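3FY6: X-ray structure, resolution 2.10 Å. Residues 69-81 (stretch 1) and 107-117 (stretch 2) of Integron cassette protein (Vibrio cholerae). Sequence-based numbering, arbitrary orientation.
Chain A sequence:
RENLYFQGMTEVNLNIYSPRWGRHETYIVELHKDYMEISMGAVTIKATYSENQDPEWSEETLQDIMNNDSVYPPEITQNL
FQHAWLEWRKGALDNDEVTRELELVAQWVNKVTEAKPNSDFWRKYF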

# COMPACT_ATOMS: atom_id res chain seq x y z
N ASP A 69 4.37 9.29 -9.44
CA ASP A 69 3.94 8.78 -10.73
C ASP A 69 2.44 8.43 -10.72
O ASP A 69 1.95 7.75 -11.62
CB ASP A 69 4.76 7.57 -11.15
CG ASP A 69 6.14 7.94 -11.69
OD1 ASP A 69 6.35 9.13 -12.04
OD2 ASP A 69 7.01 7.04 -11.77
N SER A 70 1.73 8.89 -9.69
CA SER A 70 0.34 8.48 -9.47
C SER A 70 0.19 6.97 -9.31
O SER A 70 -0.79 6.38 -9.78
CB SER A 70 -0.57 8.98 -10.60
OG SER A 70 -0.58 10.39 -10.66
N VAL A 71 1.16 6.35 -8.66
CA VAL A 71 1.13 4.92 -8.37
C VAL A 71 1.02 4.74 -6.85
O VAL A 71 1.76 5.38 -6.10
CB VAL A 71 2.40 4.21 -8.92
CG1 VAL A 71 2.47 2.77 -8.44
CG2 VAL A 71 2.43 4.27 -10.46
N TYR A 72 0.10 3.88 -6.41
CA TYR A 72 -0.16 3.67 -4.99
C TYR A 72 0.06 2.20 -4.66
O TYR A 72 -0.87 1.40 -4.69
CB TYR A 72 -1.59 4.12 -4.66
CG TYR A 72 -1.80 5.54 -5.13
CD1 TYR A 72 -1.43 6.61 -4.33
CD2 TYR A 72 -2.27 5.80 -6.42
CE1 TYR A 72 -1.57 7.92 -4.78
CE2 TYR A 72 -2.41 7.10 -6.87
CZ TYR A 72 -2.07 8.15 -6.05
OH TYR A 72 -2.21 9.45 -6.50
N PRO A 73 1.32 1.85 -4.36
CA PRO A 73 1.75 0.46 -4.16
C PRO A 73 1.40 0.03 -2.75
O PRO A 73 1.23 0.88 -1.89
CB PRO A 73 3.28 0.55 -4.28
CG PRO A 73 3.62 2.02 -4.17
CD PRO A 73 2.36 2.80 -3.95
N PRO A 74 1.30 -1.28 -2.52
CA PRO A 74 1.09 -1.74 -1.14
C PRO A 74 2.20 -1.18 -0.26
O PRO A 74 3.33 -0.99 -0.72
CB PRO A 74 1.19 -3.25 -1.26
CG PRO A 74 0.82 -3.54 -2.71
CD PRO A 74 1.37 -2.40 -3.48
N GLU A 75 1.90 -0.89 1.00
CA GLU A 75 2.87 -0.25 1.88
C GLU A 75 4.11 -1.13 2.14
O GLU A 75 5.19 -0.62 2.38
CB GLU A 75 2.20 0.16 3.20
CG GLU A 75 3.14 0.23 4.41
CD GLU A 75 4.09 1.42 4.37
OE1 GLU A 75 3.69 2.48 3.82
OE2 GLU A 75 5.22 1.31 4.89
N ILE A 76 3.93 -2.45 2.07
CA ILE A 76 5.04 -3.38 2.30
C ILE A 76 6.03 -3.49 1.12
O ILE A 76 7.04 -4.19 1.22
CB ILE A 76 4.50 -4.79 2.58
CG1 ILE A 76 5.57 -5.64 3.26
CG2 ILE A 76 3.97 -5.43 1.29
CD1 ILE A 76 5.09 -7.04 3.65
N THR A 77 5.75 -2.82 0.02
CA THR A 77 6.58 -2.93 -1.19
C THR A 77 8.08 -2.68 -0.93
O THR A 77 8.93 -3.43 -1.40
CB THR A 77 6.07 -1.98 -2.30
OG1 THR A 77 4.71 -2.31 -2.60
CG2 THR A 77 6.92 -2.13 -3.57
N GLN A 78 8.41 -1.63 -0.19
CA GLN A 78 9.79 -1.28 0.05
C GLN A 78 10.48 -2.39 0.82
O GLN A 78 11.64 -2.72 0.56
CB GLN A 78 9.88 0.02 0.83
CG GLN A 78 11.28 0.43 1.22
CD GLN A 78 11.34 1.87 1.67
OE1 GLN A 78 11.55 2.17 2.85
NE2 GLN A 78 11.11 2.78 0.74
N ASN A 79 9.75 -2.96 1.77
CA ASN A 79 10.24 -4.03 2.60
C ASN A 79 10.53 -5.27 1.75
O ASN A 79 11.53 -5.96 1.96
CB ASN A 79 9.23 -4.34 3.72
CG ASN A 79 9.66 -5.50 4.60
OD1 ASN A 79 9.27 -6.64 4.37
ND2 ASN A 79 10.50 -5.22 5.59
N LEU A 80 9.68 -5.53 0.76
CA LEU A 80 9.95 -6.61 -0.20
C LEU A 80 11.26 -6.38 -0.95
O LEU A 80 12.07 -7.30 -1.09
CB LEU A 80 8.82 -6.77 -1.21
CG LEU A 80 7.43 -7.12 -0.66
CD1 LEU A 80 6.58 -7.67 -1.79
CD2 LEU A 80 7.52 -8.10 0.49
N PHE A 81 11.49 -5.16 -1.45
CA PHE A 81 12.76 -4.87 -2.11
C PHE A 81 13.91 -5.17 -1.16
O PHE A 81 14.92 -5.76 -1.55
CB PHE A 81 12.85 -3.41 -2.55
CG PHE A 81 12.12 -3.11 -3.83
CD1 PHE A 81 10.78 -3.41 -3.98
CD2 PHE A 81 12.79 -2.50 -4.88
CE1 PHE A 81 10.10 -3.10 -5.16
CE2 PHE A 81 12.13 -2.19 -6.06
CZ PHE A 81 10.79 -2.49 -6.20
N GLN A 107 5.33 -6.53 -11.00
CA GLN A 107 4.11 -7.08 -11.58
C GLN A 107 2.92 -6.90 -10.63
O GLN A 107 1.81 -6.57 -11.06
CB GLN A 107 4.32 -8.55 -11.91
CG GLN A 107 3.10 -9.28 -12.45
CD GLN A 107 3.36 -10.77 -12.63
OE1 GLN A 107 4.49 -11.17 -12.91
NE2 GLN A 107 2.33 -11.58 -12.46
N TRP A 108 3.16 -7.13 -9.34
CA TRP A 108 2.14 -6.94 -8.32
C TRP A 108 1.69 -5.47 -8.28
O TRP A 108 0.50 -5.16 -8.29
CB TRP A 108 2.68 -7.35 -6.96
CG TRP A 108 1.67 -7.31 -5.84
CD1 TRP A 108 0.33 -7.54 -5.94
CD2 TRP A 108 1.93 -7.08 -4.45
NE1 TRP A 108 -0.26 -7.46 -4.70
CE2 TRP A 108 0.70 -7.17 -3.77
CE3 TRP A 108 3.09 -6.78 -3.72
CZ2 TRP A 108 0.59 -6.98 -2.40
CZ3 TRP A 108 2.98 -6.60 -2.35
CH2 TRP A 108 1.75 -6.71 -1.71
N VAL A 109 2.66 -4.57 -8.20
CA VAL A 109 2.35 -3.15 -8.21
C VAL A 109 1.50 -2.81 -9.44
O VAL A 109 0.51 -2.09 -9.33
CB VAL A 109 3.62 -2.29 -8.17
CG1 VAL A 109 3.30 -0.81 -8.38
CG2 VAL A 109 4.34 -2.50 -6.83
N ASN A 110 1.86 -3.34 -10.61
CA ASN A 110 1.08 -3.04 -11.81
C ASN A 110 -0.36 -3.54 -11.68
O ASN A 110 -1.30 -2.87 -12.09
CB ASN A 110 1.78 -3.55 -13.09
CG ASN A 110 3.08 -2.80 -13.39
OD1 ASN A 110 4.02 -3.36 -13.96
ND2 ASN A 110 3.14 -1.53 -12.98
N LYS A 111 -0.55 -4.71 -11.08
CA LYS A 111 -1.90 -5.23 -10.89
C LYS A 111 -2.73 -4.34 -9.95
O LYS A 111 -3.92 -4.15 -10.15
CB LYS A 111 -1.86 -6.67 -10.37
CG LYS A 111 -1.48 -7.70 -11.44
CD LYS A 111 -1.47 -9.10 -10.84
CE LYS A 111 -0.75 -10.11 -11.73
NZ LYS A 111 -0.56 -11.41 -11.01
N VAL A 112 -2.08 -3.83 -8.91
CA VAL A 112 -2.72 -2.93 -7.96
C VAL A 112 -3.23 -1.68 -8.67
O VAL A 112 -4.39 -1.29 -8.53
CB VAL A 112 -1.72 -2.55 -6.85
CG1 VAL A 112 -2.32 -1.48 -5.91
CG2 VAL A 112 -1.32 -3.81 -6.06
N THR A 113 -2.35 -1.07 -9.46
CA THR A 113 -2.68 0.13 -10.23
C THR A 113 -3.86 -0.13 -11.15
O THR A 113 -4.82 0.64 -11.19
CB THR A 113 -1.46 0.57 -11.06
OG1 THR A 113 -0.39 0.92 -10.17
CG2 THR A 113 -1.81 1.78 -11.95
N GLU A 114 -3.79 -1.24 -11.89
CA GLU A 114 -4.83 -1.63 -12.82
C GLU A 114 -6.18 -1.83 -12.11
O GLU A 114 -7.23 -1.53 -12.68
CB GLU A 114 -4.41 -2.91 -13.57
CG GLU A 114 -5.50 -3.54 -14.43
CD GLU A 114 -5.10 -4.91 -14.97
OE1 GLU A 114 -4.33 -5.64 -14.30
OE2 GLU A 114 -5.56 -5.27 -16.08
N ALA A 115 -6.14 -2.31 -10.88
CA ALA A 115 -7.36 -2.61 -10.14
C ALA A 115 -7.86 -1.44 -9.28
O ALA A 115 -8.85 -1.57 -8.58
CB ALA A 115 -7.16 -3.85 -9.26
N LYS A 116 -7.18 -0.31 -9.32
CA LYS A 116 -7.58 0.85 -8.52
C LYS A 116 -9.05 1.22 -8.77
O LYS A 116 -9.51 1.20 -9.90
CB LYS A 116 -6.68 2.04 -8.85
CG LYS A 116 -6.81 3.22 -7.90
CD LYS A 116 -5.82 4.32 -8.25
CE LYS A 116 -6.22 5.05 -9.53
NZ LYS A 116 -5.21 6.08 -9.93
N PRO A 117 -9.79 1.56 -7.70
CA PRO A 117 -11.20 1.94 -7.86
C PRO A 117 -11.39 3.00 -8.96
O PRO A 117 -10.68 4.01 -8.97
CB PRO A 117 -11.56 2.53 -6.50
CG PRO A 117 -10.67 1.82 -5.55
CD PRO A 117 -9.36 1.66 -6.30
O HOH W 1 -2.68 4.49 -9.70
O HOH W 2 -1.50 2.30 -8.11

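The two stretches meet in a mainly apolar contact, in which a proline-containing loop packs against one side of a helix without a direct hydrogen bond between them, and two waters bridge the polar groups at one end. Together they bury 485 Å² of surface; Val 71, Pro 73, Pro 74, Trp 108, Val 109 and Val 112 are all buried, as suits apolar side chains, and Trp 108 NE1 is hydrogen-bonded elsewhere in the structure.

Pro 74 and Trp 108 make a close-packed pair toward the other end. The CA-to-CB bonds of both residues point toward the opposing stretch, and the indole, at chi1 -175° (t), offers one face to the proline. The compact, puckered pyrrolidine lays Pro 74 CG 3.5 Å from the centroid of the six-membered ring of Trp 108, 16° off the ring normal, a CH-pi contact. Ile 76 CG2 approaches the edge of the same indole, 3.9 Å from Trp 108 CH2, while Leu 80 CD1, from the first turn of the following helix, lies 3.8 Å from Trp 108 CZ3. The loop enters that helix through a type I turn from Pro 74 to Thr 77, held by Thr 77 N and Thr 77 OG1, which both donate to Pro 74 O, at 3.1 and 2.7 Å. With its hydroxyl so engaged, Thr 77 places CG2 4.2 Å from Val 109 CG2.

Along the helix, Val 109 packs among loop side chains, its CG1 3.7 Å from Val 71 CG1 and its CG2 4.1 Å from Pro 73 CB. Val 112 CG1 lies 3.4 Å from the backbone Tyr 72 O, and Val 112 CG2 reaches Pro 74 CD at 4.0 Å.

Polar groups are linked through water. One water donates to Ser 70 O (2.7 Å) and accepts from Lys 116 NZ (3.0 Å), while the lysine's aliphatic CD passes 4.3 Å from Tyr 72 CD2. The other accepts from Tyr 72 N (2.8 Å) and hydrogen-bonds Thr 113 OG1 (2.7 Å).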